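Local structure of surface glycan binding protein B (Bacteroides ovatus, 6E57) at residues A[310-322]-A[330-344]. The protein binds mixed-linkage beta-glucan at the cell surface, probably holding the polysaccharide for uptake and use by this gut bacterium. Sequence-based numbering, arbitrary orientation.
Sequences EITLWSGHHYVSW and NKTFGLIPMDVFAGI. With BGC (beta-D-glucopyranose), chain E; BGC (beta-D-glucopyranose), chain B; PO4 (phosphate ion), chain K.
Phe333 turns its edge onto Trp314: its CE1 stands over the centre of the indole, with centroids of the two six-membered rings 4.8 Å apart and planes at 77°, a T-shaped pair. Its CD1 side also meets His318, an offset edge-to-face pair at 5.8 Å between centroids, which makes the three rings one aromatic cluster. With CG anti to the backbone N (chi1 170°), the Phe333 ring edge is carried toward both residues. The imidazole of His318 is held from several directions. Its NE2 donates to Thr332 O at 2.9 Å, close to the ring plane, while Leu335 CD1, from an exposed residue, makes a CH-pi contact 4.0 Å from the ring centroid and Asn330 ND2 lies over the opposite face. That amide donates to Tyr319 O at 3.0 Å, and Ser321 N to Asn330 O, tying residue 330, by side chain and backbone, to 319 and 321. Cutting Trp314 back to an alanine is likely to strip the Phe333 edge of its indole face and open a gap beside Leu335. Contacts grow sparse toward the partly exposed 338-343 helix: Val340 touches Leu313 through CG1 alone, and Leu313 CD1 and Ile344 CD1 are 4.3 Å apart. The chemistry thus divides: aromatic packing and hydrogen bonds hold 330-336 against the two strands either side of the corner at Gly316, while Trp322 and Lys331 belong to the glycan pocket, C2 of the chain E glucose over the indole centre and Lys331 NZ, salt-bridged to Asp326, donating to O2 of the chain B glucose at 2.8 Å.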
loop_
_atom_site.group_PDB
_atom_site.type_symbol
_atom_site.label_atom_id
_atom_site.label_comp_id
_atom_site.label_asym_id
_atom_site.label_seq_id
_atom_site.Cartn_x
_atom_site.Cartn_y
_atom_site.Cartn_z
ATOM N N GLU A 310 0.824 -7.734 25.497
ATOM C CA GLU A 310 1.948 -6.860 25.793
ATOM C C GLU A 310 2.266 -6.958 27.289
ATOM O O GLU A 310 1.426 -6.635 28.123
ATOM C CB GLU A 310 1.593 -5.432 25.379
ATOM C CG GLU A 310 2.788 -4.508 25.269
ATOM C CD GLU A 310 2.547 -3.274 24.417
ATOM O OE1 GLU A 310 3.525 -2.762 23.834
ATOM O OE2 GLU A 310 1.385 -2.827 24.334
ATOM N N ILE A 311 3.475 -7.435 27.607
ATOM C CA ILE A 311 3.948 -7.595 28.983
ATOM C C ILE A 311 4.810 -6.381 29.342
ATOM O O ILE A 311 5.689 -6.003 28.574
ATOM C CB ILE A 311 4.736 -8.912 29.150
ATOM C CG1 ILE A 311 3.858 -10.148 28.914
ATOM C CG2 ILE A 311 5.427 -8.958 30.505
ATOM C CD1 ILE A 311 4.022 -10.769 27.540
ATOM N N THR A 312 4.559 -5.795 30.517
ATOM C CA THR A 312 5.341 -4.669 31.023
ATOM C C THR A 312 6.571 -5.201 31.764
ATOM O O THR A 312 6.442 -5.989 32.690
ATOM C CB THR A 312 4.505 -3.776 31.945
ATOM O OG1 THR A 312 3.414 -3.260 31.182
ATOM C CG2 THR A 312 5.305 -2.637 32.538
ATOM N N LEU A 313 7.758 -4.760 31.339
ATOM C CA LEU A 313 9.012 -5.172 31.948
ATOM C C LEU A 313 9.461 -4.128 32.972
ATOM O O LEU A 313 10.069 -4.474 33.972
ATOM C CB LEU A 313 10.071 -5.358 30.856
ATOM C CG LEU A 313 9.803 -6.493 29.868
ATOM C CD1 LEU A 313 10.918 -6.578 28.837
ATOM C CD2 LEU A 313 9.639 -7.821 30.591
ATOM N N TRP A 314 9.172 -2.853 32.701
ATOM C CA TRP A 314 9.569 -1.773 33.584
ATOM C C TRP A 314 8.712 -0.536 33.312
ATOM O O TRP A 314 8.288 -0.310 32.187
ATOM C CB TRP A 314 11.062 -1.472 33.409
ATOM C CG TRP A 314 11.576 -0.400 34.319
ATOM C CD1 TRP A 314 12.185 -0.569 35.528
ATOM C CD2 TRP A 314 11.527 1.017 34.090
ATOM N NE1 TRP A 314 12.517 0.644 36.067
ATOM C CE2 TRP A 314 12.122 1.637 35.209
ATOM C CE3 TRP A 314 11.032 1.821 33.058
ATOM C CZ2 TRP A 314 12.243 3.021 35.316
ATOM C CZ3 TRP A 314 11.146 3.188 33.166
ATOM C CH2 TRP A 314 11.746 3.776 34.280
ATOM N N SER A 315 8.504 0.264 34.363
ATOM C CA SER A 315 7.691 1.478 34.325
ATOM C C SER A 315 8.334 2.558 35.206
ATOM O O SER A 315 8.907 2.244 36.246
ATOM C CB SER A 315 6.291 1.168 34.775
ATOM O OG SER A 315 5.447 2.290 34.602
ATOM N N GLY A 316 8.240 3.824 34.783
ATOM C CA GLY A 316 8.772 4.953 35.556
ATOM C C GLY A 316 9.083 6.165 34.693
ATOM O O GLY A 316 8.385 6.439 33.724
ATOM N N HIS A 317 10.133 6.902 35.074
ATOM C CA HIS A 317 10.564 8.132 34.404
ATOM C C HIS A 317 12.054 8.365 34.693
ATOM O O HIS A 317 12.409 9.098 35.623
ATOM C CB HIS A 317 9.680 9.305 34.849
ATOM C CG HIS A 317 9.960 10.585 34.136
ATOM N ND1 HIS A 317 9.663 10.767 32.797
ATOM C CD2 HIS A 317 10.491 11.750 34.567
ATOM C CE1 HIS A 317 10.004 11.988 32.434
ATOM N NE2 HIS A 317 10.516 12.611 33.503
ATOM N N HIS A 318 12.911 7.736 33.876
ATOM C CA HIS A 318 14.342 7.614 34.135
ATOM C C HIS A 318 15.162 8.366 33.075
ATOM O O HIS A 318 15.195 7.964 31.915
ATOM C CB HIS A 318 14.730 6.135 34.179
ATOM C CG HIS A 318 16.157 5.918 34.545
ATOM N ND1 HIS A 318 16.562 5.769 35.855
ATOM C CD2 HIS A 318 17.269 5.848 33.784
ATOM C CE1 HIS A 318 17.868 5.604 35.886
ATOM N NE2 HIS A 318 18.324 5.650 34.628
ATOM N N TYR A 319 15.846 9.437 33.500
ATOM C CA TYR A 319 16.651 10.272 32.613
ATOM C C TYR A 319 17.903 9.503 32.184
ATOM O O TYR A 319 18.447 8.716 32.963
ATOM C CB TYR A 319 17.048 11.590 33.286
ATOM C CG TYR A 319 17.768 12.546 32.367
ATOM C CD1 TYR A 319 17.124 13.096 31.269
ATOM C CD2 TYR A 319 19.098 12.880 32.566
ATOM C CE1 TYR A 319 17.774 13.962 30.405
ATOM C CE2 TYR A 319 19.764 13.744 31.709
ATOM C CZ TYR A 319 19.100 14.286 30.622
ATOM O OH TYR A 319 19.736 15.135 29.762
ATOM N N VAL A 320 18.350 9.764 30.948
ATOM C CA VAL A 320 19.535 9.142 30.360
ATOM C C VAL A 320 20.448 10.242 29.805
ATOM O O VAL A 320 20.015 11.049 28.989
ATOM C CB VAL A 320 19.148 8.148 29.250
ATOM C CG1 VAL A 320 20.376 7.528 28.598
ATOM C CG2 VAL A 320 18.207 7.068 29.758
ATOM N N SER A 321 21.711 10.250 30.244
ATOM C CA SER A 321 22.719 11.153 29.698
ATOM C C SER A 321 24.121 10.571 29.888
ATOM O O SER A 321 24.569 10.360 31.003
ATOM C CB SER A 321 22.632 12.519 30.304
ATOM O OG SER A 321 23.748 13.304 29.915
ATOM N N TRP A 322 24.812 10.368 28.767
ATOM C CA TRP A 322 26.165 9.840 28.758
ATOM C C TRP A 322 27.188 10.925 29.139
ATOM O O TRP A 322 28.385 10.665 29.134
ATOM C CB TRP A 322 26.481 9.195 27.401
ATOM C CG TRP A 322 26.095 9.997 26.196
ATOM C CD1 TRP A 322 26.022 11.355 26.091
ATOM C CD2 TRP A 322 25.772 9.480 24.894
ATOM N NE1 TRP A 322 25.652 11.715 24.823
ATOM C CE2 TRP A 322 25.493 10.586 24.066
ATOM C CE3 TRP A 322 25.681 8.194 24.348
ATOM C CZ2 TRP A 322 25.131 10.442 22.727
ATOM C CZ3 TRP A 322 25.323 8.053 23.026
ATOM C CH2 TRP A 322 25.053 9.164 22.228
ATOM N N ASN A 330 21.747 7.647 36.249
ATOM C CA ASN A 330 21.094 8.243 35.088
ATOM C C ASN A 330 22.087 8.449 33.933
ATOM O O ASN A 330 21.797 9.210 33.012
ATOM C CB ASN A 330 20.417 9.566 35.457
ATOM C CG ASN A 330 19.262 9.387 36.416
ATOM O OD1 ASN A 330 19.348 9.782 37.576
ATOM N ND2 ASN A 330 18.183 8.783 35.944
ATOM N N LYS A 331 23.245 7.778 33.965
ATOM C CA LYS A 331 24.146 7.808 32.818
ATOM C C LYS A 331 23.567 6.919 31.714
ATOM O O LYS A 331 23.694 7.228 30.524
ATOM C CB LYS A 331 25.565 7.350 33.155
ATOM C CG LYS A 331 26.538 7.514 31.994
ATOM C CD LYS A 331 27.957 7.106 32.282
ATOM C CE LYS A 331 28.866 7.328 31.092
ATOM N NZ LYS A 331 30.287 7.085 31.434
ATOM N N THR A 332 22.957 5.806 32.137
ATOM C CA THR A 332 22.271 4.868 31.266
ATOM C C THR A 332 20.946 4.458 31.911
ATOM O O THR A 332 20.653 4.835 33.046
ATOM C CB THR A 332 23.125 3.618 31.026
ATOM O OG1 THR A 332 23.212 2.908 32.264
ATOM C CG2 THR A 332 24.512 3.936 30.512
ATOM N N PHE A 333 20.160 3.675 31.170
ATOM C CA PHE A 333 19.036 2.943 31.721
ATOM C C PHE A 333 19.430 1.466 31.833
ATOM O O PHE A 333 19.467 0.765 30.830
ATOM C CB PHE A 333 17.789 3.131 30.852
ATOM C CG PHE A 333 16.636 2.227 31.209
ATOM C CD1 PHE A 333 15.739 2.581 32.203
ATOM C CD2 PHE A 333 16.458 1.012 30.566
ATOM C CE1 PHE A 333 14.686 1.748 32.542
ATOM C CE2 PHE A 333 15.404 0.179 30.905
ATOM C CZ PHE A 333 14.518 0.549 31.891
ATOM N N GLY A 334 19.771 1.030 33.055
ATOM C CA GLY A 334 19.851 -0.391 33.417
ATOM C C GLY A 334 18.471 -0.903 33.785
ATOM O O GLY A 334 17.562 -0.877 32.964
ATOM N N LEU A 335 18.319 -1.381 35.017
ATOM C CA LEU A 335 17.016 -1.470 35.713
ATOM C C LEU A 335 16.127 -2.614 35.197
ATOM O O LEU A 335 15.146 -2.944 35.854
ATOM C CB LEU A 335 16.288 -0.121 35.641
ATOM C CG LEU A 335 16.985 1.042 36.353
ATOM C CD1 LEU A 335 16.084 2.267 36.411
ATOM C CD2 LEU A 335 17.425 0.655 37.755
ATOM N N ILE A 336 16.454 -3.225 34.054
ATOM C CA ILE A 336 15.882 -4.526 33.714
ATOM C C ILE A 336 17.004 -5.555 33.789
ATOM O O ILE A 336 17.930 -5.524 32.982
ATOM C CB ILE A 336 15.181 -4.527 32.343
ATOM C CG1 ILE A 336 14.076 -3.471 32.268
ATOM C CG2 ILE A 336 14.644 -5.917 32.026
ATOM C CD1 ILE A 336 13.427 -3.365 30.911
ATOM N N PRO A 337 16.971 -6.476 34.777
ATOM C CA PRO A 337 18.057 -7.437 34.962
ATOM C C PRO A 337 18.128 -8.489 33.843
ATOM O O PRO A 337 17.148 -8.720 33.137
ATOM C CB PRO A 337 17.760 -8.072 36.331
ATOM C CG PRO A 337 16.281 -7.857 36.559
ATOM C CD PRO A 337 15.912 -6.608 35.788
ATOM N N MET A 338 19.303 -9.117 33.715
ATOM C CA MET A 338 19.627 -10.069 32.646
ATOM C C MET A 338 18.652 -11.257 32.634
ATOM O O MET A 338 18.313 -11.762 31.556
ATOM C CB MET A 338 21.047 -10.615 32.820
ATOM C CG MET A 338 22.126 -9.591 32.548
ATOM S SD MET A 338 23.794 -10.252 32.786
ATOM C CE MET A 338 23.878 -11.438 31.445
ATOM N N ASP A 339 18.226 -11.710 33.820
ATOM C CA ASP A 339 17.420 -12.932 33.944
ATOM C C ASP A 339 16.054 -12.741 33.266
ATOM O O ASP A 339 15.459 -13.719 32.820
ATOM C CB ASP A 339 17.320 -13.420 35.396
ATOM C CG ASP A 339 16.685 -12.458 36.389
ATOM O OD1 ASP A 339 16.217 -11.381 35.963
ATOM O OD2 ASP A 339 16.674 -12.792 37.590
ATOM N N VAL A 340 15.574 -11.493 33.176
ATOM C CA VAL A 340 14.326 -11.176 32.467
ATOM C C VAL A 340 14.526 -11.416 30.964
ATOM O O VAL A 340 13.691 -12.040 30.316
ATOM C CB VAL A 340 13.857 -9.733 32.738
ATOM C CG1 VAL A 340 12.698 -9.338 31.835
ATOM C CG2 VAL A 340 13.490 -9.515 34.199
ATOM N N PHE A 341 15.637 -10.910 30.426
ATOM C CA PHE A 341 15.954 -11.035 29.000
ATOM C C PHE A 341 16.275 -12.492 28.637
ATOM O O PHE A 341 16.023 -12.914 27.513
ATOM C CB PHE A 341 17.093 -10.085 28.617
ATOM C CG PHE A 341 16.633 -8.681 28.321
ATOM C CD1 PHE A 341 16.238 -8.324 27.040
ATOM C CD2 PHE A 341 16.569 -7.727 29.324
ATOM C CE1 PHE A 341 15.805 -7.037 26.766
ATOM C CE2 PHE A 341 16.133 -6.440 29.048
ATOM C CZ PHE A 341 15.754 -6.098 27.770
ATOM N N ALA A 342 16.816 -13.255 29.591
ATOM C CA ALA A 342 17.139 -14.667 29.371
ATOM C C ALA A 342 15.866 -15.469 29.054
ATOM O O ALA A 342 15.922 -16.480 28.360
ATOM C CB ALA A 342 17.858 -15.222 30.577
ATOM N N GLY A 343 14.721 -15.001 29.563
ATOM C CA GLY A 343 13.440 -15.682 29.423
ATOM C C GLY A 343 12.710 -15.343 28.131
ATOM O O GLY A 343 11.806 -16.073 27.726
ATOM N N ILE A 344 13.080 -14.230 27.491
ATOM C CA ILE A 344 12.403 -13.768 26.278
ATOM C C ILE A 344 12.746 -14.716 25.123
ATOM O O ILE A 344 13.913 -15.071 24.942
ATOM C CB ILE A 344 12.775 -12.308 25.957
ATOM C CG1 ILE A 344 12.235 -11.347 27.019
ATOM C CG2 ILE A 344 12.302 -11.933 24.559
ATOM C CD1 ILE A 344 12.772 -9.938 26.907
HETATM C C2 BGC E . 29.211 9.329 23.090
HETATM C C3 BGC E . 29.504 10.760 22.663
HETATM C C4 BGC E . 29.333 11.712 23.834
HETATM C C5 BGC E . 30.206 11.232 24.991
HETATM C C6 BGC E . 30.129 12.161 26.194
HETATM C C1 BGC E . 30.009 8.955 24.338
HETATM O O2 BGC E . 29.538 8.443 22.012
HETATM O O3 BGC E . 28.610 11.134 21.622
HETATM O O4 BGC E . 29.674 13.041 23.418
HETATM O O5 BGC E . 29.801 9.911 25.378
HETATM O O6 BGC E . 30.843 11.567 27.286
HETATM C C2 BGC B . 31.318 5.923 27.595
HETATM C C3 BGC B . 30.430 6.921 26.868
HETATM C C4 BGC B . 30.687 6.885 25.370
HETATM C C5 BGC B . 30.698 5.442 24.850
HETATM C C6 BGC B . 31.127 5.330 23.397
HETATM C C1 BGC B . 31.213 4.542 26.970
HETATM O O2 BGC B . 30.947 5.853 28.973
HETATM O O3 BGC B . 30.694 8.236 27.356
HETATM O O4 BGC B . 29.635 7.626 24.732
HETATM O O5 BGC B . 31.587 4.619 25.601
HETATM O O6 BGC B . 30.663 4.071 22.909
HETATM P P PO4 K . 23.205 16.510 31.599
HETATM O O1 PO4 K . 24.111 17.317 30.697
HETATM O O2 PO4 K . 23.988 15.373 32.213
HETATM O O3 PO4 K . 22.054 15.944 30.800
HETATM O O4 PO4 K . 22.670 17.411 32.689
#